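Local coordinates for O-succinylhomoserine sulfhydrylase (Mycobacterium tuberculosis, PDB 3NDN), which probably catalyses the pyridoxal-phosphate-dependent formation of L-homocysteine from O-succinyl-L-homoserine and hydrogen sulfide on the route to methionine, at residues A[352-357]-A[407-412]; A[329-334]-A[391-396]; A[282-287]-A[397-402]; A[287-292]-A[306-311]; A[368-373]-A[386-391]. All blocks are in the same frame, centred on the assembly; numbering follows the deposited sequence.

In the fold
All five contacts lie in the C-terminal part of the chain, around the five-stranded mixed sheet of the smaller domain of this PLP enzyme fold. Contact 2 pairs two neighbouring strands of that sheet, and contact 5, centred about 8 Å away, closes the loops leading into it and shares Gly-391. Contacts 3 and 4, about 12 Å apart between centres, both use helix 277-296 and share Ser-287. Contact 1 fastens the last helix, 402-413, to residues 352-354, which lead into strand 355-356. Along the chain, contact 4 closes before contacts 1, 2 and 5 open, whereas contacts 1 and 2 interleave. Contacts 1 and 3 also reach the third subunit, so this part of the domain borders the tetramer interface.

Contact 1 (A[352-357]-A[407-412]); sequences RLIDIS and ADIDRA
The carboxylate of Asp-408, on the last helix, reaches across to the chain entering strand 355-356 and is held there by three successive backbone N-H groups. Its CG stands anti to the backbone N (chi1 -164°), which carries the group away from the helix and into the bend at 352-354. Arg-352 N meets Asp-408 OD1 at 2.9 Å on the syn lone pair, almost straight. The other oxygen takes two donors, both from above the carboxylate plane: Leu-353 N lies 3.0 Å from Asp-408 OD2, and Ile-354 N lies 3.0 Å from the same Asp-408 OD2. The Leu-353 bond is the more bent, with 147° at the hydrogen, while that of Ile-354 is nearly linear at 174°. Apolar groups close round this centre. Leu-353 CB comes within 3.4 Å of Asp-408 OD2, and the tip of Ile-354 crosses Ile-409 obliquely, CD1 to CG1 at 3.9 Å; Ile-409 also leans on Ile-291 and Leu-295 of helix 277-296. The loose side belongs to Arg-352, which is exposed: its chain bends at chi2 and leads away, and NH1 bonds to Asp-349 O, leaving the guanidinium NH1 7.0 Å from Asp-408 OD1. At the start of the strand, Asp-355 turns away to form salt bridges with Arg-33 and Arg-38 of the third subunit. A buried carboxylate satisfied by peptide N-H groups, with no cation in contact across these segments, is probably ionised, its charge offset by three peptide N-H groups.

Contact 2 (A[329-334]-A[391-396]); sequences VTFALD and GVVRIS
Strands 329-333 and 392-396 run antiparallel, 4.7 Å apart at closest, with straight N-H...O bonds in both directions at the pairs Val-329/Ile-395 and Phe-331/Val-393 and a fifth bond, 3.1 Å from Leu-333 N to Gly-391 O, whose donor stands above the carbonyl plane. On the face of Phe-331, Val-393 and Ile-395, the phenyl ring carries the packing. Its CG sits in the crowded position between the backbone N and the carbonyl carbon (chi1 70°), which lays the ring alongside Val-393; Val-393 CB lies over the ring face, 4.1 Å from the Phe-331 centroid, a CH-pi contact. Ile-395 CD1 approaches Phe-331 CE2 to 3.9 Å. On the other face, Thr-330 CG2 crosses Val-392 CG1 obliquely at 3.8 Å, and Thr-330 OG1 rests on the Arg-394 CG methylene. The polar ends turn elsewhere: Thr-330 OG1 to Pro-178 O and Gln-180, the guanidinium of Arg-394 to Asn-177. Helix 340-350 packs against the Phe-331 face. The pair forms the middle of the mixed, largely antiparallel sheet of the small C-terminal domain of fold-type I PLP enzymes.

Contact 3 (A[282-287]-A[397-402]); sequences QHSNAS and VGLEDT
A water has three grips between helix 277-296 and the loop 397-402. It accepts from Ser-287 OG at 2.9 Å and donates to two loop carbonyls: its oxygen is 2.9 Å from Gly-398 O and 2.7 Å from Glu-400 O. Ser-287 OG, anti to the backbone N (chi1 -179°), reaches this water and also lies 3.1 Å from Thr-402 OG1 at the start of the last helix; the two hydroxyls are hydrogen-bonded. Gly-398 O has a second donor, Ser-284 OG at 3.0 Å, which comes from high above the carbonyl plane with a C=O...O angle of 107°. Ser-284 OG stands beside its own backbone N (chi1 -70°), where it also makes a weak bond back to Arg-280 O. Apolar atoms fill in round the hydroxyls: Val-397 CG1 sits 3.4 Å from Ser-287 OG, and Leu-399 CD2 lies 3.6 Å from Ser-284 OG and also meets His-283 CB. The acidic side chains of the loop, Glu-400 and Asp-401, are engaged elsewhere, and Asp-401 occupies the N-cap position of the helix that follows. On the helix, the ring of His-283 meets that of His-283 of the third subunit. Helix and loop are thus joined through hydroxyls, carbonyls and one water: the join is made by neutral groups, while Glu-400 pairs in a salt bridge with Arg-33 of the third subunit.

Contact 4 (A[287-292]-A[306-311]); sequences SAQRIA and YPYLPS
A type I beta turn, Tyr-306 to Leu-309, leaves strand 301-305 and packs against helix 277-296 within the C-terminal domain. Tyr-306 and Gln-289 bury the most surface, followed by Ala-292. CG of Tyr-306 is anti to the backbone N (chi1 -175°), so the ring extends across the helix: Ala-292 CB is 3.9 Å from Tyr-306 CG, Ala-288 CB sits near the hydroxyl end, and Ala-288 O lies over one ring face. The two alanines, one helical turn apart, meet the ring with their methyl groups. Gln-289 bends at chi2 (83°) and sets its amide at about a right angle to the ring, planes 77° apart, with OE1 in the ring plane at the edge, 3.6 Å from Tyr-306 CE2. The same OE1 comes within 3.4 Å of Tyr-308 CB. Gln-289 NE2 makes a straight but weak 3.4 Å bond to Tyr-308 O and has a further partner in Glu-293 OE2; the two together favour this turn of the amide. The phenol oxygens are bonded elsewhere, Tyr-306 OH to Gly-326 O and Tyr-308 OH to Met-322 O. A water bridges the two main residues, donating to Gln-289 OE1 at 2.7 Å and to Tyr-306 OH at 3.1 Å.

Contact 5 (A[368-373]-A[386-391]); sequences THPATT and IGLGDG
His-369 has CG anti to the backbone N (chi1 -179°) and chi2 near -110°, a pairing that swings the imidazole across to the 386-391 loop with NE2 leading. NE2 donates to the backbone carbonyl of Asp-390, 2.9 Å from His-369 NE2 to Asp-390 O, with 168° at the hydrogen. The oxygen lies in the ring plane, but the donor stands above the carbonyl plane. At the other end of the ring, His-369 ND1 and Thr-372 OG1 are 2.8 Å apart in a bond for which either could be the donor. Bonds at both nitrogens fix the ring's rotation. One of its faces has a water 3.3 Å above the plane, offset toward the rim; that water accepts from Ala-371 N at 3.0 Å and donates to Gly-389 O, so it ties the two backbones beside the histidine. Phe-345 of helix 340-350 meets the ring edge-to-face. Beside this polar centre the packing is apolar at Pro-370 and Leu-388: Pro-370 CB touches Leu-388 CD1 at 4.0 Å, the leucine CG being anti to its backbone N. Ala-371 CB lies 3.5 Å from Asp-390 OD1. His-369 O is drawn back into its own turn by Thr-373 OG1, 2.7 Å away, and by Thr-372 N. Gly-387, with positive phi, ends helix 379-385 in a Schellman motif; the arrangement as a whole is a helical connection between adjacent antiparallel strands, 366-368 and 392-396, whose outgoing and returning loops are clasped by one histidine.

Contact 1 (A[352-357]-A[407-412])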
# COMPACT_ATOMS: atom_id res chain seq x y z
N ARG A 352 -6.19 32.07 -3.27
CA ARG A 352 -4.78 31.66 -3.38
C ARG A 352 -4.35 30.57 -2.37
O ARG A 352 -3.21 30.09 -2.42
CB ARG A 352 -3.85 32.88 -3.30
CG ARG A 352 -3.95 33.88 -4.48
CD ARG A 352 -3.34 33.29 -5.79
NE ARG A 352 -3.52 34.16 -6.96
CZ ARG A 352 -4.59 34.18 -7.75
NH1 ARG A 352 -5.63 33.38 -7.52
NH2 ARG A 352 -4.63 35.00 -8.79
N LEU A 353 -5.25 30.21 -1.45
CA LEU A 353 -5.01 29.12 -0.48
C LEU A 353 -6.00 27.96 -0.65
O LEU A 353 -5.59 26.79 -0.70
CB LEU A 353 -5.01 29.64 0.98
CG LEU A 353 -4.67 28.66 2.12
CD1 LEU A 353 -3.19 28.24 2.11
CD2 LEU A 353 -5.04 29.22 3.50
N ILE A 354 -7.29 28.30 -0.69
CA ILE A 354 -8.38 27.34 -0.90
C ILE A 354 -8.38 26.88 -2.38
O ILE A 354 -8.25 27.72 -3.27
CB ILE A 354 -9.75 27.99 -0.49
CG1 ILE A 354 -9.77 28.33 1.01
CG2 ILE A 354 -10.96 27.12 -0.86
CD1 ILE A 354 -10.85 29.36 1.43
N ASP A 355 -8.47 25.56 -2.62
CA ASP A 355 -8.52 24.98 -3.99
C ASP A 355 -9.95 24.97 -4.56
O ASP A 355 -10.90 24.78 -3.82
CB ASP A 355 -8.05 23.49 -3.99
CG ASP A 355 -6.57 23.29 -3.65
OD1 ASP A 355 -5.69 23.91 -4.29
OD2 ASP A 355 -6.28 22.46 -2.75
N ILE A 356 -10.08 25.14 -5.88
CA ILE A 356 -11.38 24.98 -6.59
C ILE A 356 -11.62 23.47 -6.85
O ILE A 356 -10.86 22.85 -7.58
CB ILE A 356 -11.42 25.77 -7.95
CG1 ILE A 356 -11.17 27.26 -7.72
CG2 ILE A 356 -12.74 25.56 -8.72
CD1 ILE A 356 -10.87 28.06 -9.01
N SER A 357 -12.66 22.90 -6.23
CA SER A 357 -12.93 21.44 -6.26
C SER A 357 -14.33 21.14 -5.71
O SER A 357 -14.80 21.85 -4.81
CB SER A 357 -11.88 20.69 -5.44
OG SER A 357 -12.01 19.27 -5.55
N ALA A 407 -8.52 35.41 5.92
CA ALA A 407 -7.70 36.28 5.08
C ALA A 407 -7.85 35.98 3.57
O ALA A 407 -7.98 36.91 2.79
CB ALA A 407 -6.21 36.21 5.49
N ASP A 408 -7.82 34.70 3.17
CA ASP A 408 -7.97 34.30 1.76
C ASP A 408 -9.36 34.63 1.21
O ASP A 408 -9.49 35.08 0.07
CB ASP A 408 -7.66 32.78 1.59
CG ASP A 408 -7.41 32.37 0.12
OD1 ASP A 408 -6.79 33.15 -0.65
OD2 ASP A 408 -7.79 31.23 -0.27
N ILE A 409 -10.39 34.40 2.02
CA ILE A 409 -11.77 34.71 1.63
C ILE A 409 -11.97 36.25 1.50
O ILE A 409 -12.54 36.72 0.53
CB ILE A 409 -12.79 34.09 2.61
CG1 ILE A 409 -12.70 32.55 2.59
CG2 ILE A 409 -14.23 34.53 2.30
CD1 ILE A 409 -13.47 31.87 3.76
N ASP A 410 -11.46 37.01 2.47
CA ASP A 410 -11.60 38.48 2.45
C ASP A 410 -10.91 39.14 1.25
O ASP A 410 -11.44 40.09 0.65
CB ASP A 410 -11.09 39.09 3.77
CG ASP A 410 -11.58 40.54 4.00
OD1 ASP A 410 -12.80 40.81 3.93
OD2 ASP A 410 -10.74 41.42 4.27
N ARG A 411 -9.73 38.64 0.88
CA ARG A 411 -9.03 39.13 -0.30
C ARG A 411 -9.82 38.79 -1.57
O ARG A 411 -9.94 39.63 -2.47
CB ARG A 411 -7.59 38.59 -0.37
CG ARG A 411 -6.68 39.15 0.74
CD ARG A 411 -5.20 39.01 0.41
NE ARG A 411 -4.66 37.71 0.84
CZ ARG A 411 -4.10 37.48 2.02
NH1 ARG A 411 -3.98 38.45 2.92
NH2 ARG A 411 -3.64 36.26 2.31
N ALA A 412 -10.35 37.57 -1.64
CA ALA A 412 -11.13 37.11 -2.80
C ALA A 412 -12.43 37.91 -3.01
O ALA A 412 -12.85 38.12 -4.15
CB ALA A 412 -11.41 35.60 -2.71

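Contact 2 (A[329-334]-A[391-396])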
# COMPACT_ATOMS: atom_id res chain seq x y z
N VAL A 329 -20.14 25.65 4.59
CA VAL A 329 -20.84 26.96 4.63
C VAL A 329 -21.27 27.41 3.22
O VAL A 329 -20.44 27.50 2.31
CB VAL A 329 -19.93 28.06 5.23
CG1 VAL A 329 -20.71 29.39 5.40
CG2 VAL A 329 -19.31 27.59 6.56
N THR A 330 -22.56 27.73 3.05
CA THR A 330 -23.11 28.20 1.77
C THR A 330 -23.49 29.69 1.90
O THR A 330 -24.03 30.10 2.93
CB THR A 330 -24.34 27.33 1.37
OG1 THR A 330 -23.95 25.95 1.27
CG2 THR A 330 -24.93 27.77 0.02
N PHE A 331 -23.19 30.49 0.88
CA PHE A 331 -23.58 31.92 0.85
C PHE A 331 -23.89 32.48 -0.55
O PHE A 331 -23.54 31.87 -1.57
CB PHE A 331 -22.53 32.80 1.54
CG PHE A 331 -21.21 32.92 0.79
CD1 PHE A 331 -20.93 34.07 0.05
CD2 PHE A 331 -20.26 31.91 0.84
CE1 PHE A 331 -19.72 34.21 -0.64
CE2 PHE A 331 -19.04 32.03 0.16
CZ PHE A 331 -18.78 33.18 -0.59
N ALA A 332 -24.53 33.65 -0.60
CA ALA A 332 -24.85 34.33 -1.85
C ALA A 332 -24.30 35.76 -1.88
O ALA A 332 -24.40 36.49 -0.88
CB ALA A 332 -26.37 34.34 -2.10
N LEU A 333 -23.72 36.13 -3.01
CA LEU A 333 -23.18 37.47 -3.23
C LEU A 333 -24.30 38.49 -3.42
O LEU A 333 -25.34 38.17 -4.01
CB LEU A 333 -22.24 37.49 -4.45
CG LEU A 333 -20.92 36.71 -4.33
CD1 LEU A 333 -20.30 36.47 -5.69
CD2 LEU A 333 -19.92 37.40 -3.41
N ASP A 334 -24.09 39.70 -2.92
CA ASP A 334 -25.09 40.78 -3.08
C ASP A 334 -24.78 41.61 -4.33
O ASP A 334 -23.93 42.50 -4.31
CB ASP A 334 -25.14 41.67 -1.83
CG ASP A 334 -26.30 42.68 -1.87
OD1 ASP A 334 -27.34 42.45 -2.54
OD2 ASP A 334 -26.18 43.73 -1.20
N GLY A 391 -25.38 33.42 -8.15
CA GLY A 391 -24.53 34.10 -7.16
C GLY A 391 -24.15 33.28 -5.93
O GLY A 391 -23.52 33.79 -5.00
N VAL A 392 -24.51 32.00 -5.93
CA VAL A 392 -24.29 31.13 -4.77
C VAL A 392 -22.93 30.41 -4.82
O VAL A 392 -22.55 29.86 -5.86
CB VAL A 392 -25.45 30.12 -4.60
CG1 VAL A 392 -25.16 29.12 -3.50
CG2 VAL A 392 -26.77 30.85 -4.32
N VAL A 393 -22.22 30.44 -3.68
CA VAL A 393 -20.88 29.81 -3.49
C VAL A 393 -20.90 28.87 -2.26
O VAL A 393 -21.56 29.18 -1.25
CB VAL A 393 -19.77 30.91 -3.33
CG1 VAL A 393 -18.40 30.31 -3.06
CG2 VAL A 393 -19.70 31.78 -4.59
N ARG A 394 -20.23 27.71 -2.35
CA ARG A 394 -20.14 26.73 -1.23
C ARG A 394 -18.68 26.48 -0.80
O ARG A 394 -17.84 26.14 -1.64
CB ARG A 394 -20.76 25.39 -1.65
CG ARG A 394 -21.05 24.45 -0.47
CD ARG A 394 -21.36 23.02 -0.91
NE ARG A 394 -20.20 22.33 -1.49
CZ ARG A 394 -20.26 21.13 -2.06
NH1 ARG A 394 -21.41 20.48 -2.16
NH2 ARG A 394 -19.15 20.58 -2.56
N ILE A 395 -18.39 26.61 0.51
CA ILE A 395 -17.02 26.37 1.03
C ILE A 395 -16.97 25.17 2.00
O ILE A 395 -17.75 25.10 2.97
CB ILE A 395 -16.41 27.63 1.71
CG1 ILE A 395 -16.25 28.78 0.70
CG2 ILE A 395 -15.03 27.31 2.35
CD1 ILE A 395 -15.82 30.11 1.32
N SER A 396 -16.06 24.24 1.72
CA SER A 396 -15.82 23.07 2.58
C SER A 396 -14.62 23.34 3.48
O SER A 396 -13.50 23.55 3.00
CB SER A 396 -15.61 21.83 1.70
OG SER A 396 -15.37 20.65 2.46

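Contact 3 (A[282-287]-A[397-402])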
# COMPACT_ATOMS: atom_id res chain seq x y z
N GLN A 282 -14.40 18.02 15.60
CA GLN A 282 -14.37 19.11 16.59
C GLN A 282 -13.73 20.41 16.06
O GLN A 282 -14.31 21.50 16.18
CB GLN A 282 -13.66 18.65 17.88
CG GLN A 282 -13.53 19.70 18.99
CD GLN A 282 -12.68 19.23 20.18
OE1 GLN A 282 -12.11 18.13 20.17
NE2 GLN A 282 -12.59 20.07 21.20
N HIS A 283 -12.54 20.30 15.45
CA HIS A 283 -11.81 21.48 15.00
C HIS A 283 -12.44 22.12 13.75
O HIS A 283 -12.59 23.36 13.69
CB HIS A 283 -10.31 21.15 14.82
CG HIS A 283 -9.52 21.26 16.09
ND1 HIS A 283 -9.53 20.28 17.07
CD2 HIS A 283 -8.70 22.23 16.55
CE1 HIS A 283 -8.75 20.65 18.07
NE2 HIS A 283 -8.24 21.83 17.78
N SER A 284 -12.83 21.29 12.77
CA SER A 284 -13.46 21.81 11.54
C SER A 284 -14.85 22.44 11.77
O SER A 284 -15.19 23.47 11.15
CB SER A 284 -13.52 20.73 10.47
OG SER A 284 -12.22 20.45 9.98
N ASN A 285 -15.63 21.85 12.68
CA ASN A 285 -16.93 22.42 13.09
C ASN A 285 -16.78 23.80 13.73
O ASN A 285 -17.51 24.72 13.38
CB ASN A 285 -17.67 21.47 14.03
CG ASN A 285 -19.03 22.01 14.49
OD1 ASN A 285 -20.01 21.97 13.75
ND2 ASN A 285 -19.09 22.46 15.74
N ALA A 286 -15.81 23.95 14.66
CA ALA A 286 -15.57 25.24 15.30
C ALA A 286 -15.08 26.29 14.31
O ALA A 286 -15.48 27.48 14.38
CB ALA A 286 -14.57 25.08 16.48
N SER A 287 -14.23 25.85 13.39
CA SER A 287 -13.69 26.72 12.34
C SER A 287 -14.80 27.19 11.38
O SER A 287 -14.88 28.38 11.04
CB SER A 287 -12.56 25.99 11.59
OG SER A 287 -11.98 26.80 10.57
N VAL A 397 -14.84 23.36 4.80
CA VAL A 397 -13.81 23.76 5.79
C VAL A 397 -12.96 22.61 6.34
O VAL A 397 -13.48 21.63 6.89
CB VAL A 397 -14.45 24.57 6.96
CG1 VAL A 397 -13.41 24.99 8.03
CG2 VAL A 397 -15.15 25.83 6.40
N GLY A 398 -11.63 22.76 6.18
CA GLY A 398 -10.65 21.76 6.60
C GLY A 398 -9.93 22.14 7.90
O GLY A 398 -10.55 22.61 8.86
N LEU A 399 -8.61 21.93 7.91
CA LEU A 399 -7.80 22.02 9.13
C LEU A 399 -6.75 23.14 9.13
O LEU A 399 -6.01 23.30 10.11
CB LEU A 399 -7.14 20.65 9.42
CG LEU A 399 -8.06 19.48 9.81
CD1 LEU A 399 -7.29 18.15 9.98
CD2 LEU A 399 -8.86 19.79 11.08
N GLU A 400 -6.68 23.93 8.06
CA GLU A 400 -5.77 25.09 8.05
C GLU A 400 -6.16 26.10 9.16
O GLU A 400 -7.29 26.07 9.68
CB GLU A 400 -5.73 25.78 6.67
CG GLU A 400 -5.50 24.85 5.48
CD GLU A 400 -6.80 24.36 4.83
OE1 GLU A 400 -7.82 24.18 5.52
OE2 GLU A 400 -6.80 24.11 3.61
N ASP A 401 -5.20 26.94 9.58
CA ASP A 401 -5.47 28.03 10.54
C ASP A 401 -6.70 28.85 10.12
O ASP A 401 -6.80 29.25 8.97
CB ASP A 401 -4.24 28.95 10.66
CG ASP A 401 -4.38 29.98 11.77
OD1 ASP A 401 -4.10 29.65 12.94
OD2 ASP A 401 -4.74 31.14 11.47
N THR A 402 -7.63 29.07 11.05
CA THR A 402 -8.87 29.79 10.74
C THR A 402 -8.60 31.22 10.25
O THR A 402 -9.28 31.74 9.35
CB THR A 402 -9.87 29.79 11.94
OG1 THR A 402 -10.06 28.45 12.40
CG2 THR A 402 -11.22 30.37 11.53
O HOH W 1 -9.72 25.05 10.08

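Contact 4 (A[287-292]-A[306-311])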
# COMPACT_ATOMS: atom_id res chain seq x y z
N SER A 287 -14.23 25.85 13.39
CA SER A 287 -13.69 26.72 12.34
C SER A 287 -14.80 27.19 11.38
O SER A 287 -14.88 28.38 11.04
CB SER A 287 -12.56 25.99 11.59
OG SER A 287 -11.98 26.80 10.57
N ALA A 288 -15.67 26.26 10.98
CA ALA A 288 -16.80 26.61 10.09
C ALA A 288 -17.78 27.62 10.75
O ALA A 288 -18.30 28.54 10.09
CB ALA A 288 -17.51 25.35 9.66
N GLN A 289 -18.01 27.46 12.06
CA GLN A 289 -18.85 28.40 12.83
C GLN A 289 -18.28 29.82 12.75
O GLN A 289 -19.03 30.78 12.54
CB GLN A 289 -18.95 27.95 14.30
CG GLN A 289 -19.78 28.84 15.23
CD GLN A 289 -21.27 28.55 15.16
OE1 GLN A 289 -21.70 27.39 15.19
NE2 GLN A 289 -22.07 29.61 15.11
N ARG A 290 -16.96 29.96 12.93
CA ARG A 290 -16.30 31.27 12.83
C ARG A 290 -16.37 31.88 11.42
O ARG A 290 -16.55 33.08 11.27
CB ARG A 290 -14.82 31.21 13.28
CG ARG A 290 -14.57 31.12 14.79
CD ARG A 290 -13.06 31.23 15.14
NE ARG A 290 -12.47 32.45 14.58
CZ ARG A 290 -11.17 32.71 14.48
NH1 ARG A 290 -10.25 31.83 14.89
NH2 ARG A 290 -10.77 33.86 13.94
N ILE A 291 -16.20 31.04 10.41
CA ILE A 291 -16.26 31.46 8.99
C ILE A 291 -17.68 31.90 8.59
O ILE A 291 -17.86 32.90 7.87
CB ILE A 291 -15.64 30.35 8.04
CG1 ILE A 291 -14.12 30.30 8.20
CG2 ILE A 291 -15.99 30.61 6.55
CD1 ILE A 291 -13.44 29.00 7.70
N ALA A 292 -18.70 31.19 9.08
CA ALA A 292 -20.10 31.55 8.83
C ALA A 292 -20.44 32.92 9.41
O ALA A 292 -21.09 33.74 8.75
CB ALA A 292 -21.03 30.48 9.40
N TYR A 306 -26.11 28.19 7.29
CA TYR A 306 -25.34 27.33 8.20
C TYR A 306 -26.27 27.03 9.38
O TYR A 306 -26.84 27.96 9.95
CB TYR A 306 -24.04 28.02 8.68
CG TYR A 306 -23.12 27.14 9.54
CD1 TYR A 306 -22.42 26.06 8.97
CD2 TYR A 306 -22.95 27.39 10.92
CE1 TYR A 306 -21.58 25.25 9.75
CE2 TYR A 306 -22.11 26.59 11.70
CZ TYR A 306 -21.43 25.52 11.12
OH TYR A 306 -20.63 24.72 11.90
N PRO A 307 -26.47 25.74 9.72
CA PRO A 307 -27.52 25.33 10.68
C PRO A 307 -27.37 25.88 12.11
O PRO A 307 -28.37 25.95 12.83
CB PRO A 307 -27.40 23.79 10.70
CG PRO A 307 -26.80 23.46 9.37
CD PRO A 307 -25.77 24.56 9.18
N TYR A 308 -26.15 26.23 12.53
CA TYR A 308 -25.92 26.76 13.89
C TYR A 308 -25.77 28.30 13.92
O TYR A 308 -25.35 28.88 14.93
CB TYR A 308 -24.75 26.02 14.58
CG TYR A 308 -25.17 24.99 15.63
CD1 TYR A 308 -24.60 25.02 16.91
CD2 TYR A 308 -26.17 24.04 15.38
CE1 TYR A 308 -24.99 24.11 17.90
CE2 TYR A 308 -26.56 23.11 16.37
CZ TYR A 308 -25.96 23.17 17.63
OH TYR A 308 -26.31 22.28 18.63
N LEU A 309 -26.11 28.93 12.81
CA LEU A 309 -26.30 30.39 12.75
C LEU A 309 -27.76 30.72 13.14
O LEU A 309 -28.68 30.20 12.52
CB LEU A 309 -25.97 30.88 11.33
CG LEU A 309 -25.54 32.32 11.06
CD1 LEU A 309 -24.33 32.73 11.90
CD2 LEU A 309 -25.28 32.51 9.56
N PRO A 310 -27.97 31.59 14.16
CA PRO A 310 -29.34 31.85 14.68
C PRO A 310 -30.38 32.34 13.67
O PRO A 310 -31.58 32.11 13.86
CB PRO A 310 -29.10 32.88 15.79
CG PRO A 310 -27.70 32.59 16.26
CD PRO A 310 -26.94 32.23 15.01
N SER A 311 -29.93 32.95 12.58
CA SER A 311 -30.80 33.36 11.47
C SER A 311 -31.30 32.25 10.52
O SER A 311 -32.11 32.53 9.63
CB SER A 311 -30.08 34.42 10.63
OG SER A 311 -28.88 33.90 10.11
O HOH W 2 -21.31 24.77 14.88

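Contact 5 (A[368-373]-A[386-391])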
# COMPACT_ATOMS: atom_id res chain seq x y z
N THR A 368 -16.57 25.55 -4.37
CA THR A 368 -17.26 25.22 -5.63
C THR A 368 -18.46 26.15 -5.95
O THR A 368 -19.03 26.78 -5.05
CB THR A 368 -17.66 23.71 -5.66
OG1 THR A 368 -17.93 23.32 -7.01
CG2 THR A 368 -18.91 23.44 -4.81
N HIS A 369 -18.83 26.22 -7.24
CA HIS A 369 -20.00 26.99 -7.70
C HIS A 369 -21.10 26.00 -8.11
O HIS A 369 -21.03 25.42 -9.20
CB HIS A 369 -19.60 27.86 -8.91
CG HIS A 369 -20.70 28.71 -9.46
ND1 HIS A 369 -21.28 28.47 -10.69
CD2 HIS A 369 -21.30 29.83 -8.98
CE1 HIS A 369 -22.21 29.38 -10.93
NE2 HIS A 369 -22.24 30.22 -9.91
N PRO A 370 -22.10 25.79 -7.23
CA PRO A 370 -23.07 24.71 -7.47
C PRO A 370 -23.88 24.80 -8.76
O PRO A 370 -24.14 23.76 -9.37
CB PRO A 370 -23.99 24.78 -6.24
CG PRO A 370 -23.11 25.38 -5.16
CD PRO A 370 -22.27 26.39 -5.89
N ALA A 371 -24.26 26.00 -9.19
CA ALA A 371 -25.10 26.18 -10.39
C ALA A 371 -24.47 25.65 -11.69
O ALA A 371 -25.18 25.32 -12.64
CB ALA A 371 -25.55 27.65 -10.55
N THR A 372 -23.14 25.57 -11.73
CA THR A 372 -22.43 25.04 -12.90
C THR A 372 -21.71 23.70 -12.65
O THR A 372 -21.11 23.14 -13.57
CB THR A 372 -21.43 26.08 -13.49
OG1 THR A 372 -20.49 26.48 -12.48
CG2 THR A 372 -22.18 27.33 -14.01
N THR A 373 -21.79 23.18 -11.43
CA THR A 373 -21.15 21.91 -11.05
C THR A 373 -22.09 20.99 -10.24
O THR A 373 -22.81 20.18 -10.83
CB THR A 373 -19.85 22.13 -10.23
OG1 THR A 373 -20.16 22.87 -9.04
CG2 THR A 373 -18.80 22.87 -11.04
N ILE A 386 -35.62 26.03 -5.86
CA ILE A 386 -35.02 25.90 -4.51
C ILE A 386 -34.18 27.10 -4.05
O ILE A 386 -33.57 27.06 -2.96
CB ILE A 386 -34.17 24.59 -4.37
CG1 ILE A 386 -33.16 24.46 -5.53
CG2 ILE A 386 -35.08 23.37 -4.26
CD1 ILE A 386 -32.05 23.47 -5.27
N GLY A 387 -34.13 28.15 -4.85
CA GLY A 387 -33.43 29.39 -4.49
C GLY A 387 -31.93 29.40 -4.78
O GLY A 387 -31.19 30.23 -4.25
N LEU A 388 -31.49 28.48 -5.65
CA LEU A 388 -30.07 28.37 -6.01
C LEU A 388 -29.67 29.22 -7.22
O LEU A 388 -29.55 28.72 -8.35
CB LEU A 388 -29.70 26.88 -6.21
CG LEU A 388 -28.28 26.51 -6.64
CD1 LEU A 388 -27.26 26.91 -5.59
CD2 LEU A 388 -28.18 25.01 -6.96
N GLY A 389 -29.45 30.52 -6.99
CA GLY A 389 -29.06 31.45 -8.06
C GLY A 389 -27.60 31.32 -8.51
O GLY A 389 -26.81 30.60 -7.90
N ASP A 390 -27.26 32.04 -9.58
CA ASP A 390 -25.89 32.06 -10.13
C ASP A 390 -24.89 32.78 -9.21
O ASP A 390 -23.68 32.73 -9.46
CB ASP A 390 -25.87 32.69 -11.53
CG ASP A 390 -26.27 31.71 -12.65
OD1 ASP A 390 -25.99 30.49 -12.56
OD2 ASP A 390 -26.83 32.19 -13.66
N GLY A 391 -25.38 33.42 -8.15
CA GLY A 391 -24.53 34.10 -7.16
C GLY A 391 -24.15 33.28 -5.93
O GLY A 391 -23.52 33.79 -5.00
O HOH W 3 -24.24 28.56 -7.70